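Local coordinates for protein peptide synthetase, module 7 (Actinoplanes teichomyceticus, PDB 4TX3) that probably serves teicoplanin assembly as a condensation-family domain of a nonribosomal peptide synthetase, of the kind that recruits cytochrome P450 oxygenases to the carrier-bound peptide, at residues Q217-P222 and Y361-Q366; R225-I230 and L355-V360; S232-T237 and A423-D428. All coordinates share one frame; numbering follows the deposited sequence.

Overall arrangement
All three contacts tie down the long connection between helix 200-211 and strand 235-242 of the condensation-family fold. Interactions 1 and 3 reach the two outermost strands of the same four-stranded sheet, 363-369 and 235-242, with centres about 14 Å apart. Interaction 2 lies about 11 Å from interaction 1 and 12 Å from interaction 3, centre to centre. Glu218 links the first two, its OE2 standing 2.9 Å from Arg357 NH2 and also salt-bridged to Arg227, while Leu221 and Pro222 of interaction 1 pack on Phe427 of interaction 3. Beyond interaction 3, Arg233 reaches a sulfate that is also bonded to His142, probably the first histidine position of the condensation-domain signature motif.

Interaction 1 of 3, residues Q217-P222 and Y361-Q366; sequences QETVLP and YQVGLQ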
loop_
_atom_site.group_PDB
_atom_site.type_symbol
_atom_site.label_atom_id
_atom_site.label_comp_id
_atom_site.label_asym_id
_atom_site.label_seq_id
_atom_site.Cartn_x
_atom_site.Cartn_y
_atom_site.Cartn_z
ATOM N N GLN B 217 -33.657 -21.271 -5.468
ATOM C CA GLN B 217 -33.508 -19.981 -6.137
ATOM C C GLN B 217 -33.228 -18.906 -5.091
ATOM O O GLN B 217 -32.649 -17.859 -5.392
ATOM C CB GLN B 217 -34.749 -19.609 -6.954
ATOM C CG GLN B 217 -35.980 -19.267 -6.116
ATOM C CD GLN B 217 -37.194 -18.824 -6.943
ATOM O OE1 GLN B 217 -37.283 -19.090 -8.149
ATOM N NE2 GLN B 217 -38.138 -18.147 -6.285
ATOM N N GLU B 218 -33.634 -19.196 -3.858
ATOM C CA GLU B 218 -33.606 -18.239 -2.766
ATOM C C GLU B 218 -33.121 -18.886 -1.490
ATOM O O GLU B 218 -33.208 -20.095 -1.342
ATOM C CB GLU B 218 -35.000 -17.674 -2.523
ATOM C CG GLU B 218 -35.182 -16.242 -2.906
ATOM C CD GLU B 218 -36.501 -15.661 -2.398
ATOM O OE1 GLU B 218 -36.972 -16.078 -1.309
ATOM O OE2 GLU B 218 -37.068 -14.785 -3.089
ATOM N N THR B 219 -32.638 -18.068 -0.560
ATOM C CA THR B 219 -32.340 -18.510 0.798
ATOM C C THR B 219 -33.550 -18.162 1.658
ATOM O O THR B 219 -34.103 -17.073 1.509
ATOM C CB THR B 219 -31.059 -17.824 1.354
ATOM O OG1 THR B 219 -29.967 -18.025 0.445
ATOM C CG2 THR B 219 -30.676 -18.378 2.732
ATOM N N VAL B 220 -33.986 -19.071 2.530
ATOM C CA VAL B 220 -35.083 -18.762 3.452
ATOM C C VAL B 220 -34.609 -17.842 4.565
ATOM O O VAL B 220 -33.713 -18.199 5.321
ATOM C CB VAL B 220 -35.690 -20.030 4.101
ATOM C CG1 VAL B 220 -36.670 -19.636 5.202
ATOM C CG2 VAL B 220 -36.382 -20.867 3.072
ATOM N N LEU B 221 -35.206 -16.665 4.684
ATOM C CA LEU B 221 -34.739 -15.685 5.674
ATOM C C LEU B 221 -35.931 -15.065 6.406
ATOM O O LEU B 221 -37.060 -15.179 5.947
ATOM C CB LEU B 221 -33.892 -14.609 4.985
ATOM C CG LEU B 221 -32.639 -15.085 4.229
ATOM C CD1 LEU B 221 -32.226 -14.069 3.175
ATOM C CD2 LEU B 221 -31.463 -15.373 5.162
ATOM N N PRO B 222 -35.703 -14.417 7.552
ATOM C CA PRO B 222 -36.893 -13.928 8.267
ATOM C C PRO B 222 -37.456 -12.612 7.703
ATOM O O PRO B 222 -37.316 -11.544 8.329
ATOM C CB PRO B 222 -36.378 -13.732 9.697
ATOM C CG PRO B 222 -34.941 -13.366 9.505
ATOM C CD PRO B 222 -34.468 -14.209 8.332
ATOM N N TYR B 361 -26.704 -16.429 -4.696
ATOM C CA TYR B 361 -26.741 -16.148 -3.261
ATOM C C TYR B 361 -27.361 -14.804 -2.924
ATOM O O TYR B 361 -27.308 -13.862 -3.708
ATOM C CB TYR B 361 -25.338 -16.242 -2.635
ATOM C CG TYR B 361 -24.350 -15.190 -3.077
ATOM C CD1 TYR B 361 -23.588 -15.360 -4.229
ATOM C CD2 TYR B 361 -24.157 -14.030 -2.322
ATOM C CE1 TYR B 361 -22.673 -14.399 -4.625
ATOM C CE2 TYR B 361 -23.249 -13.060 -2.708
ATOM C CZ TYR B 361 -22.507 -13.251 -3.861
ATOM O OH TYR B 361 -21.595 -12.288 -4.244
ATOM N N GLN B 362 -27.951 -14.738 -1.735
ATOM C CA GLN B 362 -28.667 -13.564 -1.275
ATOM C C GLN B 362 -28.070 -13.057 0.049
ATOM O O GLN B 362 -28.441 -11.982 0.550
ATOM C CB GLN B 362 -30.161 -13.884 -1.124
ATOM C CG GLN B 362 -30.860 -14.296 -2.420
ATOM C CD GLN B 362 -30.552 -15.728 -2.833
ATOM O OE1 GLN B 362 -30.581 -16.636 -2.010
ATOM N NE2 GLN B 362 -30.244 -15.930 -4.111
ATOM N N VAL B 363 -27.149 -13.842 0.610
ATOM C CA VAL B 363 -26.429 -13.469 1.821
ATOM C C VAL B 363 -24.938 -13.341 1.532
ATOM O O VAL B 363 -24.325 -14.278 1.013
ATOM C CB VAL B 363 -26.630 -14.497 2.946
ATOM C CG1 VAL B 363 -25.942 -14.022 4.243
ATOM C CG2 VAL B 363 -28.113 -14.741 3.166
ATOM N N GLY B 364 -24.357 -12.185 1.862
ATOM C CA GLY B 364 -22.948 -11.949 1.610
ATOM C C GLY B 364 -22.146 -11.759 2.884
ATOM O O GLY B 364 -22.671 -11.266 3.894
ATOM N N LEU B 365 -20.872 -12.148 2.845
ATOM C CA LEU B 365 -19.993 -11.959 3.992
ATOM C C LEU B 365 -18.629 -11.405 3.597
ATOM O O LEU B 365 -17.954 -11.923 2.718
ATOM C CB LEU B 365 -19.812 -13.266 4.756
ATOM C CG LEU B 365 -18.797 -13.251 5.902
ATOM C CD1 LEU B 365 -19.157 -12.212 6.932
ATOM C CD2 LEU B 365 -18.733 -14.610 6.540
ATOM N N GLN B 366 -18.241 -10.334 4.275
ATOM C CA GLN B 366 -16.959 -9.680 4.066
ATOM C C GLN B 366 -16.225 -9.593 5.409
ATOM O O GLN B 366 -16.735 -9.016 6.356
ATOM C CB GLN B 366 -17.184 -8.284 3.476
ATOM C CG GLN B 366 -16.282 -7.913 2.331
ATOM C CD GLN B 366 -16.547 -8.722 1.074
ATOM O OE1 GLN B 366 -17.676 -9.168 0.799
ATOM N NE2 GLN B 366 -15.494 -8.926 0.303
HETATM O O HOH W 1 -27.462 -16.662 0.200
#
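Thr219 and Gln362 carry the polar half of this contact between the loop 217-222 and the entry to strand 363-369. The Gln362 chain bends at chi2 (77°), which turns its CD toward the loop. There OE1 takes a hydrogen bond from the Thr219 hydroxyl, OG1 lying 2.9 Å from OE1 and only 18° off the amide plane. Thr219 N, also 2.9 Å from Gln362 OE1, adds a weak bond with a poor N-H angle. Both donors serve one acceptor because OG1 sits beside its own backbone N (chi1 -54°). The other end of the amide, Gln362 NE2, is bonded to His358 O.

A water closes the polar group: it donates to Thr219 OG1 and accepts from Gln362 N, at 2.8 Å from that nitrogen.

The apolar half lies on the Leu221 side. Leu221 CD2 rests 4.0 Å from Val363 CG2, the two side chains crossing obliquely, and Leu221 also packs on Leu273 of helix 261-278. Thr219 CG2 is a more distant neighbour, 4.5 Å from Val363 CG2.

With OE1 gripped from the loop and NE2 from His358, the amide of Gln362 is probably held in its rotation and joins the loop 217-222 to the turn preceding the strand.

Interaction 2 of 3, residues R225-I230 and L355-V360; sequences RARPAI and LSRHPV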
loop_
_atom_site.group_PDB
_atom_site.type_symbol
_atom_site.label_atom_id
_atom_site.label_comp_id
_atom_site.label_asym_id
_atom_site.label_seq_id
_atom_site.Cartn_x
_atom_site.Cartn_y
_atom_site.Cartn_z
ATOM N N ARG B 225 -41.589 -8.517 4.761
ATOM C CA ARG B 225 -42.461 -8.286 3.608
ATOM C C ARG B 225 -42.076 -9.187 2.455
ATOM O O ARG B 225 -40.921 -9.604 2.341
ATOM C CB ARG B 225 -42.387 -6.843 3.110
ATOM C CG ARG B 225 -42.874 -5.809 4.042
ATOM C CD ARG B 225 -42.116 -4.524 3.848
ATOM N NE ARG B 225 -41.873 -3.972 5.168
ATOM C CZ ARG B 225 -40.681 -3.840 5.728
ATOM N NH1 ARG B 225 -39.584 -4.164 5.067
ATOM N NH2 ARG B 225 -40.599 -3.348 6.949
ATOM N N ALA B 226 -43.030 -9.451 1.572
ATOM C CA ALA B 226 -42.753 -10.278 0.412
ATOM C C ALA B 226 -41.818 -9.535 -0.543
ATOM O O ALA B 226 -41.795 -8.303 -0.564
ATOM C CB ALA B 226 -44.044 -10.667 -0.291
ATOM N N ARG B 227 -41.045 -10.296 -1.317
ATOM C CA ARG B 227 -40.153 -9.732 -2.312
ATOM C C ARG B 227 -40.981 -9.127 -3.430
ATOM O O ARG B 227 -41.768 -9.830 -4.051
ATOM C CB ARG B 227 -39.205 -10.803 -2.854
ATOM C CG ARG B 227 -38.041 -10.269 -3.666
ATOM C CD ARG B 227 -37.236 -11.404 -4.302
ATOM N NE ARG B 227 -36.728 -12.320 -3.295
ATOM C CZ ARG B 227 -35.634 -12.095 -2.577
ATOM N NH1 ARG B 227 -34.928 -10.977 -2.762
ATOM N NH2 ARG B 227 -35.249 -12.983 -1.671
ATOM N N PRO B 228 -40.834 -7.808 -3.659
ATOM C CA PRO B 228 -41.490 -7.104 -4.761
ATOM C C PRO B 228 -40.893 -7.490 -6.103
ATOM O O PRO B 228 -39.749 -7.930 -6.143
ATOM C CB PRO B 228 -41.214 -5.634 -4.451
ATOM C CG PRO B 228 -39.984 -5.648 -3.669
ATOM C CD PRO B 228 -40.069 -6.877 -2.811
ATOM N N ALA B 229 -41.649 -7.321 -7.182
ATOM C CA ALA B 229 -41.133 -7.619 -8.517
ATOM C C ALA B 229 -39.937 -6.735 -8.866
ATOM O O ALA B 229 -38.925 -7.213 -9.381
ATOM C CB ALA B 229 -42.227 -7.455 -9.553
ATOM N N ILE B 230 -40.061 -5.444 -8.572
ATOM C CA ILE B 230 -38.987 -4.489 -8.835
ATOM C C ILE B 230 -38.379 -3.952 -7.553
ATOM O O ILE B 230 -39.081 -3.369 -6.728
ATOM C CB ILE B 230 -39.483 -3.307 -9.647
ATOM C CG1 ILE B 230 -40.120 -3.787 -10.949
ATOM C CG2 ILE B 230 -38.346 -2.345 -9.905
ATOM C CD1 ILE B 230 -40.731 -2.661 -11.732
ATOM N N LEU B 355 -35.422 -9.757 -11.470
ATOM C CA LEU B 355 -34.936 -8.442 -11.083
ATOM C C LEU B 355 -34.949 -8.346 -9.580
ATOM O O LEU B 355 -34.172 -7.612 -8.987
ATOM C CB LEU B 355 -35.795 -7.326 -11.668
ATOM C CG LEU B 355 -35.955 -7.220 -13.178
ATOM C CD1 LEU B 355 -36.790 -5.984 -13.503
ATOM C CD2 LEU B 355 -34.596 -7.156 -13.844
ATOM N N SER B 356 -35.859 -9.098 -8.972
ATOM C CA SER B 356 -36.199 -8.920 -7.568
ATOM C C SER B 356 -35.160 -9.511 -6.625
ATOM O O SER B 356 -35.254 -9.357 -5.414
ATOM C CB SER B 356 -37.562 -9.553 -7.301
ATOM O OG SER B 356 -37.694 -10.783 -8.001
ATOM N N ARG B 357 -34.167 -10.183 -7.185
ATOM C CA ARG B 357 -33.332 -11.066 -6.394
ATOM C C ARG B 357 -31.926 -11.169 -6.958
ATOM O O ARG B 357 -31.736 -11.170 -8.177
ATOM C CB ARG B 357 -33.982 -12.450 -6.332
ATOM C CG ARG B 357 -33.055 -13.573 -5.950
ATOM C CD ARG B 357 -33.691 -14.919 -6.181
ATOM N NE ARG B 357 -35.060 -14.923 -5.692
ATOM C CZ ARG B 357 -36.119 -15.203 -6.444
ATOM N NH1 ARG B 357 -35.950 -15.506 -7.727
ATOM N NH2 ARG B 357 -37.340 -15.179 -5.911
ATOM N N HIS B 358 -30.937 -11.238 -6.071
ATOM C CA HIS B 358 -29.581 -11.580 -6.482
ATOM C C HIS B 358 -29.489 -13.093 -6.722
ATOM O O HIS B 358 -29.881 -13.884 -5.864
ATOM C CB HIS B 358 -28.564 -11.132 -5.429
ATOM C CG HIS B 358 -27.146 -11.152 -5.909
ATOM N ND1 HIS B 358 -26.258 -12.148 -5.569
ATOM C CD2 HIS B 358 -26.462 -10.295 -6.703
ATOM C CE1 HIS B 358 -25.090 -11.912 -6.139
ATOM N NE2 HIS B 358 -25.190 -10.794 -6.834
ATOM N N PRO B 359 -28.975 -13.499 -7.896
ATOM C CA PRO B 359 -28.858 -14.911 -8.281
ATOM C C PRO B 359 -27.804 -15.683 -7.464
ATOM O O PRO B 359 -26.867 -15.058 -6.951
ATOM C CB PRO B 359 -28.447 -14.823 -9.749
ATOM C CG PRO B 359 -27.704 -13.540 -9.832
ATOM C CD PRO B 359 -28.415 -12.607 -8.926
ATOM N N VAL B 360 -27.966 -17.007 -7.359
ATOM C CA VAL B 360 -27.046 -17.901 -6.644
ATOM C C VAL B 360 -26.987 -17.657 -5.132
ATOM O O VAL B 360 -27.167 -18.594 -4.362
ATOM C CB VAL B 360 -25.601 -17.813 -7.184
ATOM C CG1 VAL B 360 -24.722 -18.891 -6.532
ATOM C CG2 VAL B 360 -25.578 -17.941 -8.686
#
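Arg227 lays its aliphatic chain against Ser356, and this is the close part of the contact. Its CD comes to 3.1 Å from Ser356 O, and its guanidinium then donates from NH1 to the same oxygen, also at 3.1 Å with an N-H angle of 155°. The bend at chi3 (-58°) turns NE out of the extended line, and the guanidinium meets this carbonyl with its edge. Next to it, Pro228 O approaches Ser356 CB, whose hydroxyl is bonded to Ser354.

Above one face of the Arg227 guanidinium stands Arg357 NE, 3.9 Å from Arg227 NE. The two side chains cross at about a right angle, their guanidinium planes 71° apart, and both reach Glu218, while Arg227 NH2 has a further salt bridge to Asp398.

The other end is looser and faces solvent. Here the exposed Leu355 meets the loop 225-230 through CB, 3.9 Å from Ala229 O, and the Ala229 side chain points away.

Two like charges held this close imply that the carboxylates matter: shared Glu218, together with Asp398, probably offsets the repulsion, so the two connecting loops are joined by two arginines that share Glu218, and by the Arg227 bond to one backbone carbonyl.

Interaction 3 of 3, residues S232-T237 and A423-D428; sequences SRRAGT and AADLFD. With SO4 (sulfate ion), chain F.
Ser232 and Asp425 meet through their first torsions: chi1 of 79° sets the serine OG between its own backbone N and carbonyl carbon, and chi1 of -86° keeps the aspartate CG beside its backbone N. The result is an ST turn docked on a carboxylate, just ahead of edge strand 235-242 of the C-terminal sheet of the condensation fold. In the turn, Ser232 OG accepts from Arg234 N at 3.0 Å, which steadies the hydroxyl while it donates to Asp425 OD1 at 2.8 Å from well above the carboxylate plane. The second oxygen is held too: Ser232 N donates to Asp425 OD2 at 3.1 Å, on the syn side. Asp425 is thus gripped by backbone and side chain of one residue.

Arg234 adds charge. Its chain bends at chi3, and NH2 forms a salt bridge to Asp425 OD1 at 3.1 Å, the guanidinium turned 54° against the carboxylate. An alanine in place of Asp425 would probably leave Ser232 N and OG without their acceptors and the Arg234 guanidinium without its charged partner, freer to move.

Strand pairing begins alongside. Ala235 and Ala423 form an antiparallel non-hydrogen-bonded pair with CA atoms 4.9 Å apart, and Ala424 N donates to Arg234 O at 3.1 Å. A water links that same carbonyl to Asp425 N. Past the bridge the chain turns toward helix 429-448, Ala423 O accepting from both Leu426 N and Phe427 N.

Arg233 points away from this contact, its guanidinium bonded to the carbonyl oxygens of Arg37 and Leu29. At its edge, in plane, Arg233 NH1 donates to O3 of a sulfate, probably from the crystallisation liquor, at 3.1 Å.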
loop_
_atom_site.group_PDB
_atom_site.type_symbol
_atom_site.label_atom_id
_atom_site.label_comp_id
_atom_site.label_asym_id
_atom_site.label_seq_id
_atom_site.Cartn_x
_atom_site.Cartn_y
_atom_site.Cartn_z
ATOM N N SER B 232 -36.292 -1.736 -4.784
ATOM C CA SER B 232 -35.929 -0.354 -4.527
ATOM C C SER B 232 -34.425 -0.250 -4.302
ATOM O O SER B 232 -33.831 0.798 -4.515
ATOM C CB SER B 232 -36.673 0.181 -3.315
ATOM O OG SER B 232 -36.054 -0.267 -2.127
ATOM N N ARG B 233 -33.827 -1.365 -3.885
ATOM C CA ARG B 233 -32.426 -1.443 -3.467
ATOM C C ARG B 233 -32.077 -0.516 -2.304
ATOM O O ARG B 233 -30.902 -0.211 -2.099
ATOM C CB ARG B 233 -31.475 -1.153 -4.635
ATOM C CG ARG B 233 -31.591 -2.095 -5.815
ATOM C CD ARG B 233 -30.496 -1.784 -6.846
ATOM N NE ARG B 233 -30.671 -2.528 -8.089
ATOM C CZ ARG B 233 -30.629 -1.997 -9.308
ATOM N NH1 ARG B 233 -30.393 -0.704 -9.478
ATOM N NH2 ARG B 233 -30.807 -2.769 -10.368
ATOM N N ARG B 234 -33.070 -0.078 -1.532
ATOM C CA ARG B 234 -32.774 0.728 -0.344
ATOM C C ARG B 234 -32.153 -0.139 0.744
ATOM O O ARG B 234 -32.412 -1.330 0.824
ATOM C CB ARG B 234 -34.030 1.427 0.184
ATOM C CG ARG B 234 -34.561 2.544 -0.707
ATOM C CD ARG B 234 -35.837 3.187 -0.136
ATOM N NE ARG B 234 -36.930 2.214 -0.043
ATOM C CZ ARG B 234 -37.436 1.720 1.094
ATOM N NH1 ARG B 234 -37.003 2.147 2.284
ATOM N NH2 ARG B 234 -38.417 0.817 1.039
ATOM N N ALA B 235 -31.345 0.464 1.599
ATOM C CA ALA B 235 -30.573 -0.308 2.558
ATOM C C ALA B 235 -30.503 0.365 3.911
ATOM O O ALA B 235 -30.359 1.578 3.996
ATOM C CB ALA B 235 -29.166 -0.542 2.029
ATOM N N GLY B 236 -30.598 -0.434 4.965
ATOM C CA GLY B 236 -30.361 0.044 6.312
ATOM C C GLY B 236 -29.137 -0.655 6.861
ATOM O O GLY B 236 -28.649 -1.608 6.257
ATOM N N THR B 237 -28.633 -0.197 7.999
ATOM C CA THR B 237 -27.516 -0.877 8.636
ATOM C C THR B 237 -27.728 -1.013 10.124
ATOM O O THR B 237 -28.539 -0.307 10.698
ATOM C CB THR B 237 -26.182 -0.151 8.402
ATOM O OG1 THR B 237 -26.277 1.198 8.871
ATOM C CG2 THR B 237 -25.835 -0.133 6.934
ATOM N N ALA B 423 -31.629 -5.305 3.022
ATOM C CA ALA B 423 -32.564 -4.767 2.052
ATOM C C ALA B 423 -33.808 -4.298 2.794
ATOM O O ALA B 423 -34.588 -5.114 3.289
ATOM C CB ALA B 423 -32.906 -5.814 0.999
ATOM N N ALA B 424 -33.993 -2.985 2.880
ATOM C CA ALA B 424 -35.079 -2.442 3.703
ATOM C C ALA B 424 -36.461 -2.846 3.171
ATOM O O ALA B 424 -37.435 -2.849 3.912
ATOM C CB ALA B 424 -34.961 -0.927 3.805
ATOM N N ASP B 425 -36.523 -3.209 1.894
ATOM C CA ASP B 425 -37.742 -3.722 1.280
ATOM C C ASP B 425 -38.243 -4.982 1.968
ATOM O O ASP B 425 -39.446 -5.245 2.005
ATOM C CB ASP B 425 -37.507 -4.040 -0.199
ATOM C CG ASP B 425 -37.691 -2.841 -1.100
ATOM O OD1 ASP B 425 -37.830 -1.713 -0.581
ATOM O OD2 ASP B 425 -37.695 -3.031 -2.332
ATOM N N LEU B 426 -37.302 -5.767 2.485
ATOM C CA LEU B 426 -37.580 -7.100 2.998
ATOM C C LEU B 426 -37.517 -7.160 4.510
ATOM O O LEU B 426 -38.211 -7.964 5.130
ATOM C CB LEU B 426 -36.586 -8.113 2.422
ATOM C CG LEU B 426 -36.455 -8.239 0.903
ATOM C CD1 LEU B 426 -35.367 -9.248 0.547
ATOM C CD2 LEU B 426 -37.773 -8.625 0.263
ATOM N N PHE B 427 -36.677 -6.320 5.105
ATOM C CA PHE B 427 -36.424 -6.386 6.543
ATOM C C PHE B 427 -36.634 -5.061 7.266
ATOM O O PHE B 427 -36.275 -4.000 6.766
ATOM C CB PHE B 427 -34.990 -6.850 6.822
ATOM C CG PHE B 427 -34.639 -8.184 6.217
ATOM C CD1 PHE B 427 -35.089 -9.369 6.795
ATOM C CD2 PHE B 427 -33.827 -8.252 5.090
ATOM C CE1 PHE B 427 -34.745 -10.600 6.251
ATOM C CE2 PHE B 427 -33.481 -9.477 4.537
ATOM C CZ PHE B 427 -33.940 -10.655 5.118
ATOM N N ASP B 428 -37.193 -5.154 8.466
ATOM C CA ASP B 428 -37.211 -4.064 9.422
ATOM C C ASP B 428 -35.910 -4.028 10.215
ATOM O O ASP B 428 -35.233 -5.054 10.335
ATOM C CB ASP B 428 -38.392 -4.218 10.376
ATOM C CG ASP B 428 -39.682 -3.852 9.734
ATOM O OD1 ASP B 428 -39.661 -2.902 8.932
ATOM O OD2 ASP B 428 -40.714 -4.504 10.006
HETATM S S SO4 F . -28.635 1.448 -12.252
HETATM O O1 SO4 F . -27.887 1.403 -13.509
HETATM O O2 SO4 F . -29.260 2.761 -12.116
HETATM O O3 SO4 F . -29.692 0.426 -12.273
HETATM O O4 SO4 F . -27.715 1.190 -11.137
HETATM O O HOH W 2 -34.352 -2.934 -0.483
#